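Local coordinates for protein yesU (Bacillus subtilis, PDB 1OQ1) that is of unknown function but adopts a galectin-like beta-sandwich fold, as in the concanavalin-like lectins and glycanases, so carbohydrate binding is possible but unproven, at residues H116-Y124 against A148-D156. Residues are numbered along the deposited sequence; the frame is centred on the assembly and turned at random.
Sequences HLSYFRRKY and ADPLPSPDD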
# COMPACT_ATOMS: atom_id res chain seq x y z
N HIS A 116 6.07 -1.70 -3.42
CA HIS A 116 5.03 -0.67 -3.34
C HIS A 116 4.15 -0.73 -4.57
O HIS A 116 4.63 -0.73 -5.71
CB HIS A 116 5.61 0.74 -3.13
CG HIS A 116 6.94 0.99 -3.78
ND1 HIS A 116 7.20 2.13 -4.51
CD2 HIS A 116 8.11 0.31 -3.72
CE1 HIS A 116 8.47 2.14 -4.87
NE2 HIS A 116 9.05 1.05 -4.40
N LEU A 117 2.85 -0.80 -4.32
CA LEU A 117 1.86 -0.91 -5.39
C LEU A 117 0.96 0.32 -5.42
O LEU A 117 0.22 0.58 -4.47
CB LEU A 117 1.03 -2.17 -5.17
CG LEU A 117 0.35 -2.83 -6.37
CD1 LEU A 117 -0.22 -4.17 -5.95
CD2 LEU A 117 -0.74 -1.93 -6.92
N SER A 118 1.04 1.07 -6.51
CA SER A 118 0.23 2.27 -6.65
C SER A 118 -1.07 1.96 -7.37
O SER A 118 -1.11 1.15 -8.31
CB SER A 118 1.01 3.34 -7.42
OG SER A 118 1.50 2.81 -8.64
N TYR A 119 -2.14 2.59 -6.92
CA TYR A 119 -3.46 2.42 -7.51
C TYR A 119 -4.17 3.77 -7.45
O TYR A 119 -3.80 4.64 -6.66
CB TYR A 119 -4.24 1.32 -6.79
CG TYR A 119 -4.45 1.55 -5.31
CD1 TYR A 119 -5.63 2.13 -4.84
CD2 TYR A 119 -3.50 1.14 -4.38
CE1 TYR A 119 -5.86 2.29 -3.48
CE2 TYR A 119 -3.72 1.29 -3.01
CZ TYR A 119 -4.90 1.86 -2.57
OH TYR A 119 -5.13 1.99 -1.22
N PHE A 120 -5.20 3.95 -8.26
CA PHE A 120 -5.88 5.24 -8.36
C PHE A 120 -4.77 6.27 -8.61
O PHE A 120 -4.62 7.24 -7.86
CB PHE A 120 -6.64 5.61 -7.09
CG PHE A 120 -7.62 6.74 -7.29
CD1 PHE A 120 -8.86 6.51 -7.89
CD2 PHE A 120 -7.29 8.04 -6.94
CE1 PHE A 120 -9.74 7.56 -8.15
CE2 PHE A 120 -8.17 9.10 -7.19
CZ PHE A 120 -9.40 8.86 -7.80
N ARG A 121 -3.99 6.04 -9.65
CA ARG A 121 -2.90 6.95 -10.01
C ARG A 121 -3.53 8.05 -10.84
O ARG A 121 -3.62 7.94 -12.06
CB ARG A 121 -1.85 6.20 -10.82
CG ARG A 121 -1.37 4.91 -10.17
CD ARG A 121 -0.38 4.16 -11.04
NE ARG A 121 0.86 4.91 -11.23
CZ ARG A 121 1.25 5.48 -12.37
NH1 ARG A 121 0.49 5.40 -13.46
NH2 ARG A 121 2.40 6.13 -12.42
N ARG A 122 -3.97 9.12 -10.16
CA ARG A 122 -4.63 10.22 -10.84
C ARG A 122 -4.09 11.60 -10.44
O ARG A 122 -4.84 12.58 -10.44
CB ARG A 122 -6.14 10.17 -10.54
CG ARG A 122 -6.75 8.77 -10.57
CD ARG A 122 -6.76 8.15 -11.96
NE ARG A 122 -7.05 6.71 -11.89
CZ ARG A 122 -8.26 6.19 -11.76
NH1 ARG A 122 -9.33 6.97 -11.70
NH2 ARG A 122 -8.40 4.87 -11.66
N LYS A 123 -2.81 11.67 -10.09
CA LYS A 123 -2.21 12.94 -9.68
C LYS A 123 -1.86 13.83 -10.87
O LYS A 123 -2.12 15.04 -10.83
CB LYS A 123 -0.94 12.66 -8.86
CG LYS A 123 -0.06 13.88 -8.58
CD LYS A 123 -0.75 14.92 -7.72
CE LYS A 123 0.17 16.11 -7.46
NZ LYS A 123 -0.43 17.13 -6.56
N TYR A 124 -1.29 13.25 -11.92
CA TYR A 124 -0.89 14.00 -13.11
C TYR A 124 -1.71 13.65 -14.35
O TYR A 124 -2.26 12.56 -14.45
CB TYR A 124 0.59 13.77 -13.38
CG TYR A 124 1.49 14.17 -12.22
CD1 TYR A 124 1.64 15.50 -11.85
CD2 TYR A 124 2.18 13.20 -11.49
CE1 TYR A 124 2.46 15.87 -10.78
CE2 TYR A 124 3.00 13.55 -10.42
CZ TYR A 124 3.13 14.89 -10.07
OH TYR A 124 3.95 15.24 -9.01
N ALA A 148 -4.23 -2.61 -15.88
CA ALA A 148 -5.22 -1.54 -15.98
C ALA A 148 -5.95 -1.38 -14.64
O ALA A 148 -6.14 -2.35 -13.91
CB ALA A 148 -6.22 -1.85 -17.09
N ASP A 149 -6.36 -0.15 -14.33
CA ASP A 149 -7.06 0.17 -13.08
C ASP A 149 -8.55 0.39 -13.33
O ASP A 149 -8.94 1.36 -13.98
CB ASP A 149 -6.43 1.44 -12.48
CG ASP A 149 -7.00 1.80 -11.11
OD1 ASP A 149 -7.91 1.10 -10.62
OD2 ASP A 149 -6.52 2.80 -10.53
N PRO A 150 -9.42 -0.49 -12.79
CA PRO A 150 -10.87 -0.38 -12.96
C PRO A 150 -11.54 0.70 -12.09
O PRO A 150 -12.71 1.01 -12.28
CB PRO A 150 -11.37 -1.77 -12.60
CG PRO A 150 -10.44 -2.14 -11.48
CD PRO A 150 -9.08 -1.69 -12.00
N LEU A 151 -10.80 1.24 -11.14
CA LEU A 151 -11.35 2.27 -10.26
C LEU A 151 -11.76 3.50 -11.07
O LEU A 151 -10.99 4.00 -11.88
CB LEU A 151 -10.33 2.67 -9.20
CG LEU A 151 -9.99 1.63 -8.14
CD1 LEU A 151 -8.80 2.13 -7.33
CD2 LEU A 151 -11.19 1.38 -7.24
N PRO A 152 -12.98 3.99 -10.85
CA PRO A 152 -13.45 5.17 -11.58
C PRO A 152 -13.02 6.43 -10.86
O PRO A 152 -12.35 6.37 -9.82
CB PRO A 152 -14.96 5.01 -11.53
CG PRO A 152 -15.16 4.50 -10.12
CD PRO A 152 -14.05 3.44 -9.99
N SER A 153 -13.39 7.58 -11.42
CA SER A 153 -13.12 8.86 -10.79
C SER A 153 -14.18 8.91 -9.69
O SER A 153 -15.18 8.18 -9.75
CB SER A 153 -13.31 9.99 -11.81
OG SER A 153 -14.33 9.67 -12.74
N PRO A 154 -14.00 9.76 -8.68
CA PRO A 154 -14.96 9.86 -7.58
C PRO A 154 -16.42 10.08 -7.97
O PRO A 154 -17.31 9.54 -7.32
CB PRO A 154 -14.41 11.01 -6.73
CG PRO A 154 -12.93 10.90 -6.96
CD PRO A 154 -12.85 10.66 -8.45
N ASP A 155 -16.65 10.87 -9.01
CA ASP A 155 -18.02 11.15 -9.44
C ASP A 155 -18.85 9.91 -9.77
O ASP A 155 -20.06 9.89 -9.53
CB ASP A 155 -18.02 12.13 -10.63
CG ASP A 155 -17.21 11.63 -11.82
OD1 ASP A 155 -16.51 10.60 -11.71
OD2 ASP A 155 -17.25 12.30 -12.88
N ASP A 156 -18.21 8.87 -10.31
CA ASP A 156 -18.92 7.64 -10.67
C ASP A 156 -18.70 6.48 -9.72
O ASP A 156 -19.11 5.36 -10.01
CB ASP A 156 -18.53 7.18 -12.07
CG ASP A 156 -18.93 8.15 -13.16
OD1 ASP A 156 -19.90 8.91 -12.97
OD2 ASP A 156 -18.28 8.12 -14.23
O HOH W 1 -5.01 4.47 -11.94
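At the edge of the beta sandwich, where strand 112-122 turns a corner at F120, the loop leaving strand 142-148 is tied to that corner through an Asx turn and a salt bridge, both formed by D149. The two oxygens of D149 divide the work: OD1 accepts from L151 N at 2.9 Å, met from above the carboxylate plane, and so closes the Asx turn, while OD2 faces the strand. There F120 N gives D149 OD2 a hydrogen bond of 2.9 Å on the syn side, and R122 NH2 adds a weaker, salt-bridging bond of 3.0 Å to the same oxygen. A water completes the cluster, donating to D149 OD2 and accepting from R121 N and R122 NE; OD2 is thus gripped by two protein donors and one water, which probably favours its ionised form. The guanidinium and carboxylate planes stand 62° apart, so the pair does not meet as a flat two-pronged bridge. Instead R122 NH2 also reaches L151 O (2.7 Å), with that oxygen near the guanidinium plane, and one arginine nitrogen spans the turn. Chi1 of R122 (-41°) sets CG anti to the carbonyl carbon and over the centre of one face of the F120 ring; the bend at chi2 then turns the rest of the chain toward the loop. That ring, directed at the loop by chi1 -165°, which puts CG anti to the backbone N, points its edge there: F120 CE1 approaches P152 O at 3.3 Å and F120 CZ touches P154 CD at 3.9 Å. L151 CD1 packs against both Y119 CD1 (4.0 Å) and F120 CB, while Y161 also touches L151. The loop held in this way runs from outermost strand 142-148 of one sheet to strand 161-168 of the other, a sheet-to-sheet connection within the galectin-like beta sandwich.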